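Local atomic coordinates of TetR-family transcriptional regulator (Pectobacterium atrosepticum, PDB entry 2HYT), a protein that probably binds DNA as a transcription factor of the TetR family, through a helix-turn-helix motif in its N-terminal domain. Residues 15-20 with 50-55. Sequence-based numbering, arbitrary orientation. Where two conformers were deposited one is given.
Sequences ATLLAT and YHHFGD
Leu17 lays its CD1 methyl over one face of the His52 imidazole, 3.9 Å from the ring centroid and 29° off the ring normal. This is a CH-pi contact, displaced toward the CG-CD2 bond: CD1 is nearest to His52 CD2, at 3.5 Å, while the side chains cross at about a right angle. Leucine suits the place because its root and a terminal methyl make separate contacts. Its CB sits at the rim of the Phe53 ring, near the ring plane and 3.9 Å from CE2, and its CG, beside the backbone N and anti to the carbonyl carbon (chi1 -66°), carries CD1 on to the histidine.

The next residue, Leu18, has its CG anti to the backbone N (chi1 -157°), which in the conformer given brings CD1 obliquely to Phe53 CE1, at 3.8 Å. The same residue packs on Leu59, Ala62 and Val63 of helix 56-81, so it is shared among three helices. Phe53 is long enough to reach across to Leu18, whose CA is 9.4 Å from Phe53 CA, and its broad ring takes both leucines. His52 CB lies over one face of that ring, toward the rim.

Gly54 ends the helix with a positive phi, where a CB would jam against the preceding carbonyl O, and Asp55 then caps helix 56-81 through OD1 to the backbone N of Gly58. Helix 48-53 lies at the end of the predicted helix-turn-helix and is probably the recognition helix, as in other TetR-family proteins; this contact seats its C-terminal end on helix 7-28. Just outside the segments, Arg14 NH1 hydrogen-bonds His52 O, but between them no hydrogen bond forms, so their mutual hold rests on apolar packing and the CH-pi contact, and depends on side-chain shape.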
ATOM      1  N   ALA A  15     -15.169  24.536  -0.627  1.00 17.13           N
ATOM      2  CA  ALA A  15     -16.074  23.386  -0.412  1.00 19.44           C
ATOM      3  C   ALA A  15     -17.099  23.193  -1.543  1.00 19.59           C
ATOM      4  O   ALA A  15     -17.383  22.030  -1.963  1.00 20.27           O
ATOM      5  CB  ALA A  15     -16.783  23.557   0.979  1.00 21.14           C
ATOM      6  N   THR A  16     -17.671  24.297  -2.053  1.00 19.23           N
ATOM      7  CA  THR A  16     -18.603  24.205  -3.192  1.00 18.15           C
ATOM      8  C   THR A  16     -17.884  23.700  -4.442  1.00 17.19           C
ATOM      9  O   THR A  16     -18.406  22.888  -5.176  1.00 18.29           O
ATOM     10  CB  THR A  16     -19.373  25.530  -3.465  1.00 21.09           C
ATOM     11  OG1 THR A  16     -18.547  26.414  -4.236  1.00 24.85           O
ATOM     12  CG2 THR A  16     -19.811  26.183  -2.119  1.00 22.50           C
ATOM     13  N   LEU A  17     -16.653  24.186  -4.659  1.00 18.29           N
ATOM     14  CA  LEU A  17     -15.913  23.763  -5.857  1.00 18.16           C
ATOM     15  C   LEU A  17     -15.552  22.287  -5.786  1.00 16.98           C
ATOM     16  O   LEU A  17     -15.615  21.570  -6.749  1.00 17.39           O
ATOM     17  CB  LEU A  17     -14.667  24.599  -6.052  1.00 16.24           C
ATOM     18  CG  LEU A  17     -14.919  26.052  -6.369  1.00 15.93           C
ATOM     19  CD1 LEU A  17     -13.591  26.836  -6.199  1.00 18.85           C
ATOM     20  CD2 LEU A  17     -15.508  26.220  -7.759  1.00 17.87           C
ATOM     21  N   LEU A  18     -15.223  21.837  -4.586  1.00 19.55           N
ATOM     22  CA  LEU A  18     -14.857  20.454  -4.375  0.50 18.23           C
ATOM     23  C   LEU A  18     -16.056  19.534  -4.615  1.00 17.06           C
ATOM     24  O   LEU A  18     -15.939  18.506  -5.273  1.00 19.80           O
ATOM     25  CB  LEU A  18     -14.279  20.268  -2.954  0.50 18.25           C
ATOM     26  CG  LEU A  18     -13.374  19.057  -2.779  0.50 24.02           C
ATOM     27  CD1 LEU A  18     -12.081  19.352  -3.544  0.50 18.24           C
ATOM     28  CD2 LEU A  18     -13.104  18.745  -1.242  0.50 16.98           C
ATOM     29  N   ALA A  19     -17.230  19.925  -4.123  1.00 17.61           N
ATOM     30  CA  ALA A  19     -18.426  19.136  -4.278  1.00 18.81           C
ATOM     31  C   ALA A  19     -18.786  19.054  -5.755  1.00 17.37           C
ATOM     32  O   ALA A  19     -19.150  17.988  -6.281  1.00 20.99           O
ATOM     33  CB  ALA A  19     -19.609  19.752  -3.447  1.00 22.02           C
ATOM     34  N   THR A  20     -18.664  20.204  -6.440  1.00 18.96           N
ATOM     35  CA  THR A  20     -18.966  20.221  -7.889  1.00 18.62           C
ATOM     36  C   THR A  20     -17.989  19.390  -8.666  1.00 18.77           C
ATOM     37  O   THR A  20     -18.374  18.635  -9.553  1.00 19.13           O
ATOM     38  CB  THR A  20     -18.963  21.652  -8.414  1.00 21.36           C
ATOM     39  OG1 THR A  20     -20.069  22.305  -7.823  1.00 22.51           O
ATOM     40  CG2 THR A  20     -19.059  21.700  -9.978  1.00 23.55           C
ATOM     41  N   TYR A  50      -8.026  26.926 -10.523  1.00 16.21           N
ATOM     42  CA  TYR A  50      -6.588  27.111 -10.348  1.00 16.79           C
ATOM     43  C   TYR A  50      -6.269  27.922  -9.078  1.00 15.88           C
ATOM     44  O   TYR A  50      -5.338  27.612  -8.321  1.00 16.46           O
ATOM     45  CB  TYR A  50      -5.944  27.777 -11.535  1.00 18.07           C
ATOM     46  CG  TYR A  50      -5.947  26.923 -12.781  1.00 20.52           C
ATOM     47  CD1 TYR A  50      -5.323  25.682 -12.775  1.00 23.04           C
ATOM     48  CD2 TYR A  50      -6.530  27.356 -13.930  1.00 25.75           C
ATOM     49  CE1 TYR A  50      -5.292  24.892 -13.896  1.00 26.49           C
ATOM     50  CE2 TYR A  50      -6.503  26.564 -15.068  1.00 24.91           C
ATOM     51  CZ  TYR A  50      -5.901  25.341 -15.028  1.00 23.55           C
ATOM     52  OH  TYR A  50      -5.852  24.565 -16.163  1.00 28.81           O
ATOM     53  N   HIS A  51      -7.058  28.939  -8.821  1.00 16.47           N
ATOM     54  CA  HIS A  51      -6.843  29.764  -7.635  1.00 15.73           C
ATOM     55  C   HIS A  51      -6.951  28.995  -6.326  1.00 15.58           C
ATOM     56  O   HIS A  51      -6.132  29.127  -5.420  1.00 17.79           O
ATOM     57  CB  HIS A  51      -7.891  30.857  -7.647  1.00 16.36           C
ATOM     58  CG  HIS A  51      -7.800  31.797  -6.508  1.00 18.96           C
ATOM     59  ND1 HIS A  51      -6.689  32.590  -6.300  1.00 22.36           N
ATOM     60  CD2 HIS A  51      -8.709  32.166  -5.574  1.00 25.67           C
ATOM     61  CE1 HIS A  51      -6.898  33.361  -5.243  1.00 23.83           C
ATOM     62  NE2 HIS A  51      -8.117  33.136  -4.795  1.00 23.93           N
ATOM     63  N   HIS A  52      -7.956  28.112  -6.248  1.00 15.39           N
ATOM     64  CA  HIS A  52      -8.118  27.324  -5.037  1.00 14.53           C
ATOM     65  C   HIS A  52      -7.211  26.088  -4.906  1.00 17.32           C
ATOM     66  O   HIS A  52      -6.835  25.712  -3.778  1.00 17.46           O
ATOM     67  CB  HIS A  52      -9.590  26.900  -4.861  1.00 16.19           C
ATOM     68  CG  HIS A  52     -10.470  28.017  -4.414  1.00 17.42           C
ATOM     69  ND1 HIS A  52     -10.767  28.249  -3.085  1.00 18.45           N
ATOM     70  CD2 HIS A  52     -11.076  28.990  -5.117  1.00 19.59           C
ATOM     71  CE1 HIS A  52     -11.572  29.293  -3.003  1.00 19.53           C
ATOM     72  NE2 HIS A  52     -11.738  29.788  -4.216  1.00 15.09           N
ATOM     73  N   PHE A  53      -6.934  25.389  -6.016  1.00 13.61           N
ATOM     74  CA  PHE A  53      -6.292  24.088  -5.958  1.00 15.39           C
ATOM     75  C   PHE A  53      -4.924  24.003  -6.653  1.00 15.12           C
ATOM     76  O   PHE A  53      -4.223  23.020  -6.476  1.00 15.71           O
ATOM     77  CB  PHE A  53      -7.247  23.037  -6.539  1.00 15.08           C
ATOM     78  CG  PHE A  53      -8.586  23.000  -5.839  1.00 13.76           C
ATOM     79  CD1 PHE A  53      -8.715  22.450  -4.587  1.00 17.10           C
ATOM     80  CD2 PHE A  53      -9.687  23.612  -6.390  1.00 13.86           C
ATOM     81  CE1 PHE A  53      -9.931  22.454  -3.927  1.00 18.93           C
ATOM     82  CE2 PHE A  53     -10.912  23.575  -5.750  1.00 14.10           C
ATOM     83  CZ  PHE A  53     -11.020  23.047  -4.498  1.00 16.74           C
ATOM     84  N   GLY A  54      -4.561  25.004  -7.447  1.00 15.86           N
ATOM     85  CA  GLY A  54      -3.236  25.052  -8.069  1.00 16.05           C
ATOM     86  C   GLY A  54      -3.195  24.333  -9.400  1.00 15.67           C
ATOM     87  O   GLY A  54      -2.885  24.906 -10.443  1.00 18.25           O
ATOM     88  N   ASP A  55      -3.491  23.034  -9.332  1.00 14.91           N
ATOM     89  CA  ASP A  55      -3.522  22.151 -10.521  1.00 16.68           C
ATOM     90  C   ASP A  55      -4.509  21.040 -10.336  1.00 15.44           C
ATOM     91  O   ASP A  55      -5.088  20.886  -9.272  1.00 14.10           O
ATOM     92  CB  ASP A  55      -2.105  21.610 -10.857  1.00 16.02           C
ATOM     93  CG  ASP A  55      -1.451  20.811  -9.736  1.00 15.23           C
ATOM     94  OD1 ASP A  55      -2.049  20.527  -8.673  1.00 17.04           O
ATOM     95  OD2 ASP A  55      -0.257  20.412  -9.946  1.00 18.29           O
TER